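Local atomic coordinates of uncharacterized protein ycf41 (Synechococcus elongatus PCC 6301, PDB entry 3KOJ), a protein that probably binds single-stranded DNA through an OB-fold domain of the single-strand binding protein family. Residues P35-V40 with Q65-R70; Q25-Q30 with V58-V63. The protein carries 1 engineered substitution. All coordinates share one frame; numbering follows the deposited sequence.

Contact 1: residues P35-V40 with Q65-R70; sequences PVAEMV and QELQDR
Pro35 meets Gln65 at the start of strand 35-43. Its ring carbon CG lies 3.9 Å from Gln65 NE2, a van der Waals contact at the outer edge of the interface. The Gln65 chain is extended beyond CG and brings its amide end to the proline ring. One residue on, Val36 turns its side chain to the other face of the sheet, where it packs on Val58 and Trp60. Ala37 points back at the helix. Its CB sits 4.3 Å from Leu67 CB, and the small methyl lets the helix backbone come close: Ala37 CA and Gln68 CA are 6.7 Å apart. Met39, a selenomethionine, completes the row. Its CG stands between the backbone N and the carbonyl carbon (chi1 62°), and the extended chain carries CE to Leu67. There CE touches Leu67 CD2 at 4.1 Å, with the two side chains crossing at about a right angle. Leu67 is thus shared by Ala37, at its base, and Met39, at a branch tip. It also packs on Val106. The axes of segments 35-40 and 65-70 come within 7.8 Å, at 49°. No hydrogen bond joins the two segments. Segment 65-70, part of the helix that follows the third strand of the OB barrel, therefore rests on strand 35-43 through apolar side chains, with the glutamine amide left at the margin.

Contact 2: residues Q25-Q30 with V58-V63; sequences QLRYAQ and VGWGAV. Engineered in segment 25-30: Ala29 (natural residue Thr).
Ala29 and Trp60 make the main apolar contact. Ala29 is an engineered residue, threonine in the natural sequence. Its CB points toward the opposite segment and lies 3.8 Å from Trp60 CZ3, on the six-membered part of the indole. The methyl approaches the ring obliquely. Trp60 gets there through its first torsion: CG is anti to the carbonyl carbon and beside the backbone N (chi1 -58°). The indole stands out from the end of strand 53-60, on the sheet face that Val36 shares, and its six-membered end meets Ala29. The ring also touches Val36 and Thr102.

The polar neighbour is Arg27. Its side chain leaves strand 12-28 and runs out almost fully extended as far as NE, and the guanidinium then approaches the same end of the indole. Arg27 NH2 is 4.5 Å from Trp60 CH2. The approach is oblique and loose, at the limit of contact.

Backbone bonds do not link the two segments directly. Strand 35-43 lies between them: Arg27 pairs with Val36 on one side, and Gly59 pairs with Ala37 on the other. Arg27 leans over Val36 of that strand to reach the indole. Just after Trp60, Gly61 takes a positive phi (67°) and occupies the N-cap position of helix 62-70, where the chain turns from strand into helix.

Only 95 Å² is buried in all, and no hydrogen bond crosses. The two segments are thus joined by a small apolar touch of methyl on indole, with the arginine loosely placed at its margin.

Overall arrangement
Contacts 1 and 2 have their centres 7 Å apart, on the same side of the chain's centre. Their segments alternate along the chain: 25-30, 35-40, 58-63, 65-70. Strand 35-43 is the common element, paired antiparallel with strands 12-28 and 53-60. Contact 1 lies where one face of it meets helix 62-70. Contact 2 bridges its two neighbours over the other face. Both use that helix, which follows strand 53-60 through the turn at Gly61. Backbone bonds probably join the contacts directly, from Val36 N to Arg27 O and from Gly61 N to Pro35 O. One piece of the OB fold thus combines a buried helix-on-sheet side with a more open aromatic and basic side.

Contact 1: residues P35-V40 with Q65-R70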
ATOM      1  N   PRO B  35      11.106  -6.732  23.483  1.00 27.11           N
ATOM      2  CA  PRO B  35       9.717  -6.529  23.899  1.00 23.29           C
ATOM      3  C   PRO B  35       8.766  -6.937  22.782  1.00 24.01           C
ATOM      4  O   PRO B  35       9.055  -6.721  21.609  1.00 24.00           O
ATOM      5  CB  PRO B  35       9.640  -5.021  24.151  1.00 30.73           C
ATOM      6  CG  PRO B  35      11.075  -4.588  24.306  1.00 38.69           C
ATOM      7  CD  PRO B  35      11.787  -5.440  23.306  1.00 33.46           C
ATOM      8  N   VAL B  36       7.640  -7.532  23.144  1.00 22.39           N
ATOM      9  CA  VAL B  36       6.649  -7.907  22.147  1.00 18.10           C
ATOM     10  C   VAL B  36       5.271  -7.572  22.696  1.00 21.12           C
ATOM     11  O   VAL B  36       4.906  -7.972  23.804  1.00 24.06           O
ATOM     12  CB  VAL B  36       6.754  -9.402  21.747  1.00 28.90           C
ATOM     13  CG1 VAL B  36       6.782 -10.269  22.969  1.00 43.10           C
ATOM     14  CG2 VAL B  36       5.593  -9.784  20.833  1.00 27.27           C
ATOM     15  N   ALA B  37       4.525  -6.794  21.922  1.00 19.37           N
ATOM     16  CA  ALA B  37       3.198  -6.363  22.324  1.00 18.74           C
ATOM     17  C   ALA B  37       2.153  -6.941  21.390  1.00 22.10           C
ATOM     18  O   ALA B  37       2.350  -6.976  20.174  1.00 19.67           O
ATOM     19  CB  ALA B  37       3.124  -4.844  22.299  1.00 22.73           C
ATOM     20  N   GLU B  38       1.045  -7.406  21.953  1.00 15.77           N
ATOM     21  CA  GLU B  38      -0.014  -7.934  21.112  1.00 16.48           C
ATOM     22  C   GLU B  38      -1.350  -7.348  21.539  1.00 18.80           C
ATOM     23  O   GLU B  38      -1.604  -7.127  22.727  1.00 22.02           O
ATOM     24  CB  GLU B  38      -0.038  -9.470  21.148  1.00 27.16           C
ATOM     25  CG  GLU B  38      -0.943 -10.120  22.168  1.00 42.00           C
ATOM     26  CD  GLU B  38      -1.010 -11.627  21.967  1.00 62.55           C
ATOM     27  OE1 GLU B  38       0.065 -12.267  21.927  1.00 67.92           O
ATOM     28  OE2 GLU B  38      -2.130 -12.173  21.845  1.00 66.48           O
HETATM   29  N   MSE B  39      -2.188  -7.062  20.554  1.00 18.56           N
HETATM   30  CA  MSE B  39      -3.501  -6.497  20.817  1.00 17.97           C
HETATM   31  C   MSE B  39      -4.426  -6.983  19.723  1.00 18.34           C
HETATM   32  O   MSE B  39      -4.013  -7.738  18.849  1.00 18.13           O
HETATM   33  CB  MSE B  39      -3.428  -4.960  20.819  1.00 16.22           C
HETATM   34  CG  MSE B  39      -3.003  -4.329  19.502  1.00 16.41           C
HETATM   35 SE   MSE B  39      -2.882  -2.376  19.619  1.00 30.74          SE
HETATM   36  CE  MSE B  39      -2.946  -1.967  17.722  1.00 22.12           C
ATOM     37  N   VAL B  40      -5.682  -6.565  19.778  1.00 17.75           N
ATOM     38  CA  VAL B  40      -6.639  -6.961  18.757  1.00 16.00           C
ATOM     39  C   VAL B  40      -7.324  -5.710  18.240  1.00 16.52           C
ATOM     40  O   VAL B  40      -7.636  -4.806  19.011  1.00 17.94           O
ATOM     41  CB  VAL B  40      -7.709  -7.926  19.319  1.00 16.30           C
ATOM     42  CG1 VAL B  40      -8.717  -8.283  18.228  1.00 17.42           C
ATOM     43  CG2 VAL B  40      -7.039  -9.192  19.855  1.00 21.21           C
ATOM     44  N   GLN B  65       6.791  -1.165  22.314  1.00 22.02           N
ATOM     45  CA  GLN B  65       6.693  -0.195  23.402  1.00 23.99           C
ATOM     46  C   GLN B  65       5.748   0.951  23.030  1.00 29.34           C
ATOM     47  O   GLN B  65       5.030   1.479  23.881  1.00 25.70           O
ATOM     48  CB  GLN B  65       8.085   0.344  23.738  1.00 30.89           C
ATOM     49  CG  GLN B  65       9.089  -0.763  24.053  1.00 42.82           C
ATOM     50  CD  GLN B  65      10.486  -0.242  24.331  1.00 52.05           C
ATOM     51  OE1 GLN B  65      10.963   0.671  23.658  1.00 55.65           O
ATOM     52  NE2 GLN B  65      11.155  -0.835  25.313  1.00 48.84           N
ATOM     53  N   GLU B  66       5.747   1.319  21.755  1.00 26.15           N
ATOM     54  CA  GLU B  66       4.891   2.390  21.256  1.00 31.19           C
ATOM     55  C   GLU B  66       3.414   1.979  21.311  1.00 29.84           C
ATOM     56  O   GLU B  66       2.551   2.782  21.673  1.00 30.93           O
ATOM     57  CB  GLU B  66       5.296   2.737  19.820  1.00 33.70           C
ATOM     58  CG  GLU B  66       4.469   3.828  19.172  1.00 37.83           C
ATOM     59  CD  GLU B  66       4.980   4.192  17.793  1.00 44.99           C
ATOM     60  OE1 GLU B  66       5.973   3.579  17.345  1.00 49.56           O
ATOM     61  OE2 GLU B  66       4.390   5.091  17.156  1.00 50.34           O
ATOM     62  N   LEU B  67       3.129   0.729  20.960  1.00 27.56           N
ATOM     63  CA  LEU B  67       1.756   0.226  20.990  1.00 24.45           C
ATOM     64  C   LEU B  67       1.201   0.255  22.412  1.00 25.40           C
ATOM     65  O   LEU B  67       0.125   0.799  22.660  1.00 26.90           O
ATOM     66  CB  LEU B  67       1.698  -1.209  20.448  1.00 22.94           C
ATOM     67  CG  LEU B  67       1.961  -1.400  18.951  1.00 27.78           C
ATOM     68  CD1 LEU B  67       1.941  -2.889  18.605  1.00 25.23           C
ATOM     69  CD2 LEU B  67       0.905  -0.644  18.148  1.00 26.80           C
ATOM     70  N   GLN B  68       1.941  -0.332  23.344  1.00 26.43           N
ATOM     71  CA  GLN B  68       1.518  -0.379  24.741  1.00 31.91           C
ATOM     72  C   GLN B  68       1.391   1.010  25.344  1.00 36.41           C
ATOM     73  O   GLN B  68       0.506   1.268  26.161  1.00 30.34           O
ATOM     74  CB  GLN B  68       2.515  -1.197  25.570  1.00 39.20           C
ATOM     75  CG  GLN B  68       2.430  -0.945  27.074  1.00 54.23           C
ATOM     76  CD  GLN B  68       3.281   0.236  27.519  1.00 66.66           C
ATOM     77  OE1 GLN B  68       2.904   0.984  28.422  1.00 71.12           O
ATOM     78  NE2 GLN B  68       4.445   0.397  26.893  1.00 69.51           N
ATOM     79  N   ASP B  69       2.281   1.901  24.934  1.00 30.03           N
ATOM     80  CA  ASP B  69       2.295   3.255  25.455  1.00 40.35           C
ATOM     81  C   ASP B  69       1.156   4.127  24.951  1.00 38.40           C
ATOM     82  O   ASP B  69       0.569   4.896  25.712  1.00 34.52           O
ATOM     83  CB  ASP B  69       3.630   3.918  25.099  1.00 50.28           C
ATOM     84  CG  ASP B  69       3.751   5.325  25.650  1.00 62.44           C
ATOM     85  OD1 ASP B  69       3.775   5.479  26.889  1.00 67.79           O
ATOM     86  OD2 ASP B  69       3.823   6.278  24.843  1.00 67.75           O
ATOM     87  N   ARG B  70       0.828   3.977  23.672  1.00 37.05           N
ATOM     88  CA  ARG B  70      -0.186   4.800  23.023  1.00 36.84           C
ATOM     89  C   ARG B  70      -1.576   4.223  22.744  1.00 36.30           C
ATOM     90  O   ARG B  70      -2.579   4.930  22.865  1.00 32.47           O
ATOM     91  CB  ARG B  70       0.386   5.306  21.699  1.00 39.86           C
ATOM     92  CG  ARG B  70       1.711   6.039  21.825  1.00 48.15           C
ATOM     93  CD  ARG B  70       1.499   7.378  22.487  1.00 54.79           C
ATOM     94  NE  ARG B  70       0.567   8.191  21.711  1.00 61.14           N
ATOM     95  CZ  ARG B  70       0.884   8.828  20.587  1.00 61.10           C
ATOM     96  NH1 ARG B  70       2.119   8.758  20.104  1.00 57.85           N
ATOM     97  NH2 ARG B  70      -0.038   9.527  19.938  1.00 60.46           N
TER

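Contact 2: residues Q25-Q30 with V58-V63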
ATOM      1  N   GLN B  25      -0.893  -6.024  25.369  1.00 21.38           N
ATOM      2  CA  GLN B  25      -0.272  -6.723  26.489  1.00 26.16           C
ATOM      3  C   GLN B  25       1.180  -6.908  26.080  1.00 28.20           C
ATOM      4  O   GLN B  25       1.460  -7.336  24.956  1.00 24.32           O
ATOM      5  CB  GLN B  25      -0.927  -8.090  26.708  1.00 38.53           C
ATOM      6  CG  GLN B  25      -2.414  -8.033  27.014  1.00 47.04           C
ATOM      7  CD  GLN B  25      -2.724  -7.210  28.249  1.00 55.87           C
ATOM      8  OE1 GLN B  25      -3.359  -6.156  28.168  1.00 62.74           O
ATOM      9  NE2 GLN B  25      -2.274  -7.687  29.404  1.00 52.97           N
ATOM     10  N   LEU B  26       2.102  -6.589  26.981  1.00 24.33           N
ATOM     11  CA  LEU B  26       3.520  -6.704  26.673  1.00 27.06           C
ATOM     12  C   LEU B  26       4.236  -7.834  27.402  1.00 24.57           C
ATOM     13  O   LEU B  26       3.923  -8.155  28.547  1.00 29.59           O
ATOM     14  CB  LEU B  26       4.223  -5.377  26.979  1.00 30.80           C
ATOM     15  CG  LEU B  26       4.980  -4.722  25.820  1.00 43.86           C
ATOM     16  CD1 LEU B  26       5.452  -3.342  26.229  1.00 52.00           C
ATOM     17  CD2 LEU B  26       6.155  -5.593  25.413  1.00 54.29           C
ATOM     18  N   ARG B  27       5.197  -8.440  26.715  1.00 22.48           N
ATOM     19  CA  ARG B  27       6.002  -9.511  27.288  1.00 29.65           C
ATOM     20  C   ARG B  27       7.362  -9.429  26.614  1.00 31.20           C
ATOM     21  O   ARG B  27       7.531  -8.700  25.635  1.00 26.79           O
ATOM     22  CB  ARG B  27       5.378 -10.884  27.003  1.00 33.54           C
ATOM     23  CG  ARG B  27       5.473 -11.321  25.545  1.00 35.74           C
ATOM     24  CD  ARG B  27       4.679 -12.590  25.263  1.00 41.63           C
ATOM     25  NE  ARG B  27       4.592 -12.877  23.831  1.00 47.58           N
ATOM     26  CZ  ARG B  27       5.579 -13.383  23.097  1.00 53.57           C
ATOM     27  NH1 ARG B  27       6.748 -13.672  23.652  1.00 58.07           N
ATOM     28  NH2 ARG B  27       5.397 -13.594  21.799  1.00 53.81           N
ATOM     29  N   TYR B  28       8.338 -10.148  27.152  1.00 30.88           N
ATOM     30  CA  TYR B  28       9.656 -10.176  26.538  1.00 31.85           C
ATOM     31  C   TYR B  28       9.786 -11.520  25.837  1.00 31.03           C
ATOM     32  O   TYR B  28       9.374 -12.548  26.377  1.00 39.35           O
ATOM     33  CB  TYR B  28      10.766  -9.997  27.580  1.00 33.87           C
ATOM     34  CG  TYR B  28      11.118  -8.548  27.821  1.00 36.50           C
ATOM     35  CD1 TYR B  28      10.490  -7.810  28.822  1.00 39.85           C
ATOM     36  CD2 TYR B  28      12.044  -7.896  27.007  1.00 38.56           C
ATOM     37  CE1 TYR B  28      10.773  -6.456  29.004  1.00 44.15           C
ATOM     38  CE2 TYR B  28      12.333  -6.545  27.178  1.00 44.80           C
ATOM     39  CZ  TYR B  28      11.693  -5.831  28.177  1.00 48.52           C
ATOM     40  OH  TYR B  28      11.969  -4.492  28.341  1.00 51.81           O
ATOM     41  N   ALA B  29      10.334 -11.507  24.627  1.00 28.58           N
ATOM     42  CA  ALA B  29      10.504 -12.732  23.851  1.00 37.75           C
ATOM     43  C   ALA B  29      11.479 -13.700  24.523  1.00 46.61           C
ATOM     44  O   ALA B  29      11.959 -13.441  25.628  1.00 50.53           O
ATOM     45  CB  ALA B  29      10.987 -12.392  22.446  1.00 36.59           C
ATOM     46  N   GLN B  30      11.769 -14.810  23.849  1.00 55.75           N
ATOM     47  CA  GLN B  30      12.673 -15.833  24.379  1.00 63.80           C
ATOM     48  C   GLN B  30      14.016 -15.280  24.843  1.00 58.93           C
ATOM     49  O   GLN B  30      14.576 -15.743  25.836  1.00 65.88           O
ATOM     50  CB  GLN B  30      12.932 -16.921  23.330  1.00 72.64           C
ATOM     51  CG  GLN B  30      13.750 -16.455  22.126  1.00 79.14           C
ATOM     52  CD  GLN B  30      14.239 -17.611  21.268  1.00 84.07           C
ATOM     53  OE1 GLN B  30      13.494 -18.550  20.991  1.00 86.42           O
ATOM     54  NE2 GLN B  30      15.493 -17.539  20.832  1.00 84.27           N
ATOM     55  N   VAL B  58       0.564  -7.810  16.242  1.00 17.35           N
ATOM     56  CA  VAL B  58       1.754  -8.003  17.062  1.00 17.81           C
ATOM     57  C   VAL B  58       2.902  -7.089  16.646  1.00 18.56           C
ATOM     58  O   VAL B  58       3.206  -6.957  15.462  1.00 16.23           O
ATOM     59  CB  VAL B  58       2.245  -9.464  16.977  1.00 18.67           C
ATOM     60  CG1 VAL B  58       3.437  -9.670  17.908  1.00 20.76           C
ATOM     61  CG2 VAL B  58       1.102 -10.415  17.327  1.00 19.53           C
ATOM     62  N   GLY B  59       3.535  -6.467  17.635  1.00 18.48           N
ATOM     63  CA  GLY B  59       4.656  -5.584  17.367  1.00 22.00           C
ATOM     64  C   GLY B  59       5.881  -6.016  18.155  1.00 20.91           C
ATOM     65  O   GLY B  59       5.765  -6.437  19.310  1.00 20.90           O
ATOM     66  N   TRP B  60       7.055  -5.919  17.539  1.00 20.30           N
ATOM     67  CA  TRP B  60       8.293  -6.310  18.206  1.00 24.17           C
ATOM     68  C   TRP B  60       9.236  -5.125  18.375  1.00 26.46           C
ATOM     69  O   TRP B  60       9.245  -4.202  17.561  1.00 29.85           O
ATOM     70  CB  TRP B  60       9.010  -7.404  17.411  1.00 23.67           C
ATOM     71  CG  TRP B  60       8.210  -8.645  17.194  1.00 24.94           C
ATOM     72  CD1 TRP B  60       7.110  -8.785  16.395  1.00 28.22           C
ATOM     73  CD2 TRP B  60       8.446  -9.931  17.785  1.00 27.01           C
ATOM     74  NE1 TRP B  60       6.649 -10.079  16.450  1.00 31.38           N
ATOM     75  CE2 TRP B  60       7.448 -10.801  17.293  1.00 30.53           C
ATOM     76  CE3 TRP B  60       9.403 -10.429  18.676  1.00 36.53           C
ATOM     77  CZ2 TRP B  60       7.380 -12.149  17.672  1.00 38.50           C
ATOM     78  CZ3 TRP B  60       9.333 -11.768  19.051  1.00 43.32           C
ATOM     79  CH2 TRP B  60       8.329 -12.612  18.545  1.00 39.89           C
ATOM     80  N   GLY B  61      10.026  -5.158  19.442  1.00 26.23           N
ATOM     81  CA  GLY B  61      10.985  -4.097  19.688  1.00 31.37           C
ATOM     82  C   GLY B  61      10.397  -2.741  20.016  1.00 33.35           C
ATOM     83  O   GLY B  61       9.446  -2.635  20.789  1.00 29.12           O
ATOM     84  N   ALA B  62      10.969  -1.700  19.419  1.00 29.42           N
ATOM     85  CA  ALA B  62      10.525  -0.334  19.658  1.00 28.89           C
ATOM     86  C   ALA B  62       9.042  -0.121  19.381  1.00 26.20           C
ATOM     87  O   ALA B  62       8.365   0.598  20.119  1.00 25.50           O
ATOM     88  CB  ALA B  62      11.350   0.632  18.817  1.00 34.99           C
ATOM     89  N   VAL B  63       8.528  -0.742  18.325  1.00 26.56           N
ATOM     90  CA  VAL B  63       7.118  -0.560  18.001  1.00 23.05           C
ATOM     91  C   VAL B  63       6.223  -1.200  19.061  1.00 23.97           C
ATOM     92  O   VAL B  63       5.091  -0.762  19.267  1.00 25.03           O
ATOM     93  CB  VAL B  63       6.781  -1.113  16.592  1.00 31.42           C
ATOM     94  CG1 VAL B  63       6.642  -2.619  16.627  1.00 31.28           C
ATOM     95  CG2 VAL B  63       5.512  -0.449  16.070  1.00 34.55           C
TER